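Local coordinates for protein protocadherin-19 isoform 1 (Danio rerio, PDB 5CO1) that mediates calcium-dependent homophilic cell adhesion, robustly when complexed with a classical cadherin cofactor, and is essential for early neurulation in the anterior neural plate, at residues P2-N16 with A94-D107. Residues are numbered along the deposited sequence; the frame is centred on the assembly and turned at random.
Sequences PVFDEPVYTVNVLEN and AHCKVIVNVIDIND. With CA (calcium ion), chain F; CA (calcium ion), chain E; CA (calcium ion), chain G.
Glu15 reaches across from the end of strand 8-14 to the calcium-binding linker that follows strand 94-103. Its CB rests on Val102 CG1 at 3.8 Å. CG, set between the backbone N and the carbonyl carbon (chi1 72°), passes close to Ile105 CG1, and the extended chain beyond it carries the carboxylate between two calcium ions. Glu15 OE1 binds one calcium at 2.5 Å; Glu15 OE2 binds the other at 2.3 Å while its anti lone pair accepts a hydrogen bond from Ile105 N at 2.8 Å. Asp107 spans both ions, OD1 on the calcium of Glu15 OE2 and OD2 on that of Glu15 OE1; Asn16 ND2 donates a hydrogen bond to Asp107 OD2 from above the carboxylate plane. Asp104 OD1 and Ile105 O join the OE2-bound ion, whose shell Glu73 and Asp143 complete; Asp71, Glu73 and two waters complete the other.

Upstream, backbone hydrogen bonds pair the strands in parallel from Val8-Lys97 to Leu14-Ile103, strand 8-14 being outermost in its sheet. On the face carrying Tyr9, Val11 and Val13, Val11 CG2 touches Val100 CG2 at 3.5 Å. At the far end Cys96 SG sits over the Phe4 ring centre, 3.6 Å from its centroid, and at the Tyr9 ring edge. The two calcium ions probably offset repulsion among the clustered acidic oxygens, and Asp143, from the next cadherin domain, ties the domains together, which would stiffen the linker.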
loop_
_atom_site.group_PDB
_atom_site.type_symbol
_atom_site.label_atom_id
_atom_site.label_comp_id
_atom_site.label_asym_id
_atom_site.label_seq_id
_atom_site.Cartn_x
_atom_site.Cartn_y
_atom_site.Cartn_z
ATOM N N PRO A 2 -34.700 12.987 17.084
ATOM C CA PRO A 2 -33.662 13.484 16.196
ATOM C C PRO A 2 -33.725 12.890 14.797
ATOM O O PRO A 2 -34.398 11.889 14.569
ATOM C CB PRO A 2 -32.367 13.055 16.893
ATOM C CG PRO A 2 -32.761 11.949 17.813
ATOM C CD PRO A 2 -34.132 12.320 18.266
ATOM N N VAL A 3 -33.092 13.584 13.858
ATOM C CA VAL A 3 -33.030 13.175 12.463
ATOM C C VAL A 3 -31.710 13.719 11.961
ATOM O O VAL A 3 -31.491 14.904 12.079
ATOM C CB VAL A 3 -34.128 13.838 11.622
ATOM C CG1 VAL A 3 -34.053 13.371 10.189
ATOM C CG2 VAL A 3 -35.510 13.563 12.192
ATOM N N PHE A 4 -30.820 12.855 11.470
ATOM C CA PHE A 4 -29.563 13.273 10.872
ATOM C C PHE A 4 -29.821 14.045 9.574
ATOM O O PHE A 4 -30.769 13.746 8.844
ATOM C CB PHE A 4 -28.652 12.065 10.602
ATOM C CG PHE A 4 -28.008 11.501 11.837
ATOM C CD1 PHE A 4 -26.893 12.115 12.402
ATOM C CD2 PHE A 4 -28.554 10.393 12.481
ATOM C CE1 PHE A 4 -26.335 11.643 13.587
ATOM C CE2 PHE A 4 -27.991 9.905 13.662
ATOM C CZ PHE A 4 -26.863 10.512 14.198
ATOM N N ASP A 5 -29.006 15.072 9.314
ATOM C CA ASP A 5 -29.239 15.956 8.173
ATOM C C ASP A 5 -29.300 15.112 6.927
ATOM O O ASP A 5 -30.169 15.283 6.092
ATOM C CB ASP A 5 -28.153 17.049 8.039
ATOM C CG ASP A 5 -28.201 18.119 9.180
ATOM O OD1 ASP A 5 -29.284 18.393 9.717
ATOM O OD2 ASP A 5 -27.154 18.723 9.524
ATOM N N GLU A 6 -28.385 14.171 6.814
ATOM C CA GLU A 6 -28.395 13.229 5.710
ATOM C C GLU A 6 -28.487 11.844 6.303
ATOM O O GLU A 6 -28.109 11.649 7.450
ATOM C CB GLU A 6 -27.116 13.375 4.878
ATOM C CG GLU A 6 -27.071 14.631 4.014
ATOM C CD GLU A 6 -28.188 14.674 2.973
ATOM O OE1 GLU A 6 -29.263 15.214 3.295
ATOM O OE2 GLU A 6 -28.026 14.120 1.857
ATOM N N PRO A 7 -29.077 10.899 5.562
ATOM C CA PRO A 7 -29.069 9.446 5.901
ATOM C C PRO A 7 -27.692 8.736 5.779
ATOM O O PRO A 7 -27.461 7.751 6.469
ATOM C CB PRO A 7 -30.047 8.836 4.869
ATOM C CG PRO A 7 -30.120 9.831 3.743
ATOM C CD PRO A 7 -29.852 11.193 4.335
ATOM N N VAL A 8 -26.898 9.128 4.782
ATOM C CA VAL A 8 -25.565 8.585 4.537
ATOM C C VAL A 8 -24.554 9.715 4.243
ATOM O O VAL A 8 -24.835 10.598 3.465
ATOM C CB VAL A 8 -25.586 7.668 3.302
ATOM C CG1 VAL A 8 -24.181 7.188 2.953
ATOM C CG2 VAL A 8 -26.514 6.488 3.534
ATOM N N TYR A 9 -23.359 9.638 4.818
ATOM C CA TYR A 9 -22.342 10.662 4.644
ATOM C C TYR A 9 -21.102 9.946 4.152
ATOM O O TYR A 9 -20.884 8.808 4.533
ATOM C CB TYR A 9 -22.006 11.332 5.979
ATOM C CG TYR A 9 -23.165 11.980 6.706
ATOM C CD1 TYR A 9 -23.899 11.270 7.660
ATOM C CD2 TYR A 9 -23.436 13.328 6.560
ATOM C CE1 TYR A 9 -24.899 11.875 8.403
ATOM C CE2 TYR A 9 -24.435 13.939 7.293
ATOM C CZ TYR A 9 -25.164 13.211 8.215
ATOM O OH TYR A 9 -26.160 13.821 8.952
ATOM N N THR A 10 -20.349 10.566 3.235
ATOM C CA THR A 10 -19.076 9.999 2.769
ATOM C C THR A 10 -17.948 11.010 2.815
ATOM O O THR A 10 -18.088 12.129 2.413
ATOM C CB THR A 10 -19.166 9.372 1.354
ATOM O OG1 THR A 10 -19.315 10.394 0.373
ATOM C CG2 THR A 10 -20.345 8.408 1.236
ATOM N N VAL A 11 -16.848 10.625 3.423
ATOM C CA VAL A 11 -15.805 11.572 3.766
ATOM C C VAL A 11 -14.520 10.938 3.327
ATOM O O VAL A 11 -14.412 9.717 3.314
ATOM C CB VAL A 11 -15.730 11.888 5.283
ATOM C CG1 VAL A 11 -16.745 12.953 5.646
ATOM C CG2 VAL A 11 -16.037 10.652 6.079
ATOM N N ASN A 12 -13.627 11.777 2.819
ATOM C CA ASN A 12 -12.307 11.360 2.482
ATOM C C ASN A 12 -11.355 11.697 3.601
ATOM O O ASN A 12 -11.378 12.807 4.130
ATOM C CB ASN A 12 -11.900 12.066 1.220
ATOM C CG ASN A 12 -12.674 11.578 0.022
ATOM O OD1 ASN A 12 -12.894 10.386 -0.130
ATOM N ND2 ASN A 12 -13.109 12.498 -0.823
ATOM N N VAL A 13 -10.442 10.767 3.880
ATOM C CA VAL A 13 -9.437 11.015 4.855
ATOM C C VAL A 13 -8.130 10.419 4.450
ATOM O O VAL A 13 -8.089 9.271 4.083
ATOM C CB VAL A 13 -9.813 10.418 6.182
ATOM C CG1 VAL A 13 -8.684 10.630 7.157
ATOM C CG2 VAL A 13 -11.047 11.109 6.700
ATOM N N LEU A 14 -7.051 11.185 4.600
ATOM C CA LEU A 14 -5.723 10.751 4.215
ATOM C C LEU A 14 -5.322 9.575 5.079
ATOM O O LEU A 14 -5.594 9.587 6.279
ATOM C CB LEU A 14 -4.699 11.872 4.428
ATOM C CG LEU A 14 -4.521 12.619 3.159
ATOM C CD1 LEU A 14 -3.551 13.757 3.318
ATOM C CD2 LEU A 14 -4.024 11.617 2.137
ATOM N N GLU A 15 -4.637 8.595 4.511
ATOM C CA GLU A 15 -4.016 7.614 5.374
ATOM C C GLU A 15 -2.914 8.289 6.142
ATOM O O GLU A 15 -2.418 9.329 5.722
ATOM C CB GLU A 15 -3.499 6.385 4.629
ATOM C CG GLU A 15 -2.265 6.571 3.784
ATOM C CD GLU A 15 -1.801 5.258 3.197
ATOM O OE1 GLU A 15 -1.763 4.255 3.953
ATOM O OE2 GLU A 15 -1.556 5.206 1.971
ATOM N N ASN A 16 -2.735 7.794 7.364
ATOM C CA ASN A 16 -1.695 8.229 8.294
ATOM C C ASN A 16 -2.029 9.580 8.894
ATOM O O ASN A 16 -1.190 10.238 9.489
ATOM C CB ASN A 16 -0.325 8.234 7.629
ATOM C CG ASN A 16 0.086 6.845 7.106
ATOM O OD1 ASN A 16 -0.328 5.799 7.628
ATOM N ND2 ASN A 16 0.901 6.839 6.048
ATOM N N ALA A 94 -32.519 7.949 15.933
ATOM C CA ALA A 94 -32.175 8.240 14.547
ATOM C C ALA A 94 -30.862 7.561 14.220
ATOM O O ALA A 94 -30.000 7.469 15.070
ATOM C CB ALA A 94 -32.038 9.740 14.350
ATOM N N HIS A 95 -30.697 7.177 12.959
ATOM C CA HIS A 95 -29.551 6.411 12.477
ATOM C C HIS A 95 -29.020 7.120 11.256
ATOM O O HIS A 95 -29.787 7.684 10.483
ATOM C CB HIS A 95 -29.982 4.972 12.104
ATOM C CG HIS A 95 -30.482 4.195 13.277
ATOM N ND1 HIS A 95 -29.633 3.723 14.258
ATOM C CD2 HIS A 95 -31.735 4.038 13.768
ATOM C CE1 HIS A 95 -30.342 3.205 15.246
ATOM N NE2 HIS A 95 -31.621 3.387 14.976
ATOM N N CYS A 96 -27.718 7.028 11.035
ATOM C CA CYS A 96 -27.146 7.316 9.732
ATOM C C CYS A 96 -25.969 6.408 9.497
ATOM O O CYS A 96 -25.540 5.664 10.383
ATOM C CB CYS A 96 -26.689 8.781 9.642
ATOM S SG CYS A 96 -25.324 9.251 10.758
ATOM N N LYS A 97 -25.460 6.458 8.281
ATOM C CA LYS A 97 -24.287 5.710 7.925
ATOM C C LYS A 97 -23.189 6.725 7.618
ATOM O O LYS A 97 -23.445 7.778 7.021
ATOM C CB LYS A 97 -24.594 4.848 6.707
ATOM C CG LYS A 97 -23.475 3.909 6.294
ATOM C CD LYS A 97 -23.891 2.966 5.155
ATOM C CE LYS A 97 -25.139 2.140 5.483
ATOM N NZ LYS A 97 -25.030 1.402 6.779
ATOM N N VAL A 98 -21.986 6.460 8.108
ATOM C CA VAL A 98 -20.817 7.273 7.732
ATOM C C VAL A 98 -19.758 6.402 7.073
ATOM O O VAL A 98 -19.259 5.451 7.691
ATOM C CB VAL A 98 -20.197 7.971 8.949
ATOM C CG1 VAL A 98 -19.065 8.867 8.497
ATOM C CG2 VAL A 98 -21.261 8.783 9.670
ATOM N N ILE A 99 -19.503 6.682 5.798
ATOM C CA ILE A 99 -18.525 5.964 5.033
ATOM C C ILE A 99 -17.225 6.775 4.942
ATOM O O ILE A 99 -17.214 7.899 4.463
ATOM C CB ILE A 99 -19.046 5.671 3.631
ATOM C CG1 ILE A 99 -20.237 4.722 3.697
ATOM C CG2 ILE A 99 -17.965 5.052 2.754
ATOM C CD1 ILE A 99 -21.206 4.947 2.545
ATOM N N VAL A 100 -16.148 6.210 5.475
ATOM C CA VAL A 100 -14.842 6.844 5.448
ATOM C C VAL A 100 -13.918 6.172 4.439
ATOM O O VAL A 100 -13.558 5.008 4.603
ATOM C CB VAL A 100 -14.205 6.791 6.837
ATOM C CG1 VAL A 100 -12.737 7.166 6.771
ATOM C CG2 VAL A 100 -14.965 7.726 7.764
ATOM N N ASN A 101 -13.646 6.891 3.357
ATOM C CA ASN A 101 -12.605 6.562 2.370
ATOM C C ASN A 101 -11.232 7.001 2.825
ATOM O O ASN A 101 -10.915 8.221 2.930
ATOM C CB ASN A 101 -12.841 7.325 1.068
ATOM C CG ASN A 101 -13.531 6.506 0.060
ATOM O OD1 ASN A 101 -12.883 5.710 -0.616
ATOM N ND2 ASN A 101 -14.866 6.519 0.098
ATOM N N VAL A 102 -10.386 6.017 2.939
ATOM C CA VAL A 102 -9.059 6.235 3.352
ATOM C C VAL A 102 -8.243 6.351 2.111
ATOM O O VAL A 102 -8.120 5.399 1.364
ATOM C CB VAL A 102 -8.559 5.067 4.175
ATOM C CG1 VAL A 102 -7.111 5.283 4.546
ATOM C CG2 VAL A 102 -9.405 4.970 5.412
ATOM N N ILE A 103 -7.607 7.494 1.942
ATOM C CA ILE A 103 -6.998 7.805 0.681
ATOM C C ILE A 103 -5.526 7.462 0.677
ATOM O O ILE A 103 -4.818 7.699 1.633
ATOM C CB ILE A 103 -7.375 9.236 0.256
ATOM C CG1 ILE A 103 -8.811 9.148 -0.228
ATOM C CG2 ILE A 103 -6.535 9.720 -0.925
ATOM C CD1 ILE A 103 -9.584 10.375 0.048
ATOM N N ASP A 104 -5.128 6.731 -0.350
ATOM C CA ASP A 104 -3.797 6.150 -0.401
ATOM C C ASP A 104 -2.781 7.241 -0.710
ATOM O O ASP A 104 -3.039 8.127 -1.545
ATOM C CB ASP A 104 -3.740 5.060 -1.450
ATOM C CG ASP A 104 -2.325 4.672 -1.809
ATOM O OD1 ASP A 104 -1.604 4.178 -0.910
ATOM O OD2 ASP A 104 -1.962 4.809 -3.007
ATOM N N ILE A 105 -1.714 7.241 0.087
ATOM C CA ILE A 105 -0.480 7.920 -0.239
ATOM C C ILE A 105 0.709 6.993 -0.453
ATOM O O ILE A 105 0.666 5.803 -0.133
ATOM C CB ILE A 105 -0.099 8.940 0.840
ATOM C CG1 ILE A 105 0.052 8.241 2.187
ATOM C CG2 ILE A 105 -1.152 10.045 0.923
ATOM C CD1 ILE A 105 1.299 8.627 2.925
ATOM N N ASN A 106 1.754 7.538 -1.075
ATOM C CA ASN A 106 2.950 6.783 -1.326
ATOM C C ASN A 106 3.819 6.607 -0.077
ATOM O O ASN A 106 4.829 7.238 0.077
ATOM C CB ASN A 106 3.750 7.423 -2.408
ATOM C CG ASN A 106 4.615 6.422 -3.134
ATOM O OD1 ASN A 106 4.410 5.220 -3.029
ATOM N ND2 ASN A 106 5.554 6.909 -3.911
ATOM N N ASP A 107 3.432 5.699 0.792
ATOM C CA ASP A 107 4.236 5.379 1.948
ATOM C C ASP A 107 4.902 3.987 1.821
ATOM O O ASP A 107 5.249 3.392 2.809
ATOM C CB ASP A 107 3.375 5.466 3.221
ATOM C CG ASP A 107 2.137 4.563 3.178
ATOM O OD1 ASP A 107 1.667 4.216 2.070
ATOM O OD2 ASP A 107 1.571 4.280 4.255
HETATM CA CA CA F . -0.114 3.918 0.758
HETATM CA CA CA E . 0.089 2.754 4.535
HETATM CA CA CA G . 4.969 3.120 -3.683
HETATM O O HOH W 1 1.762 1.049 4.664
HETATM O O HOH W 2 -0.027 3.088 6.767
#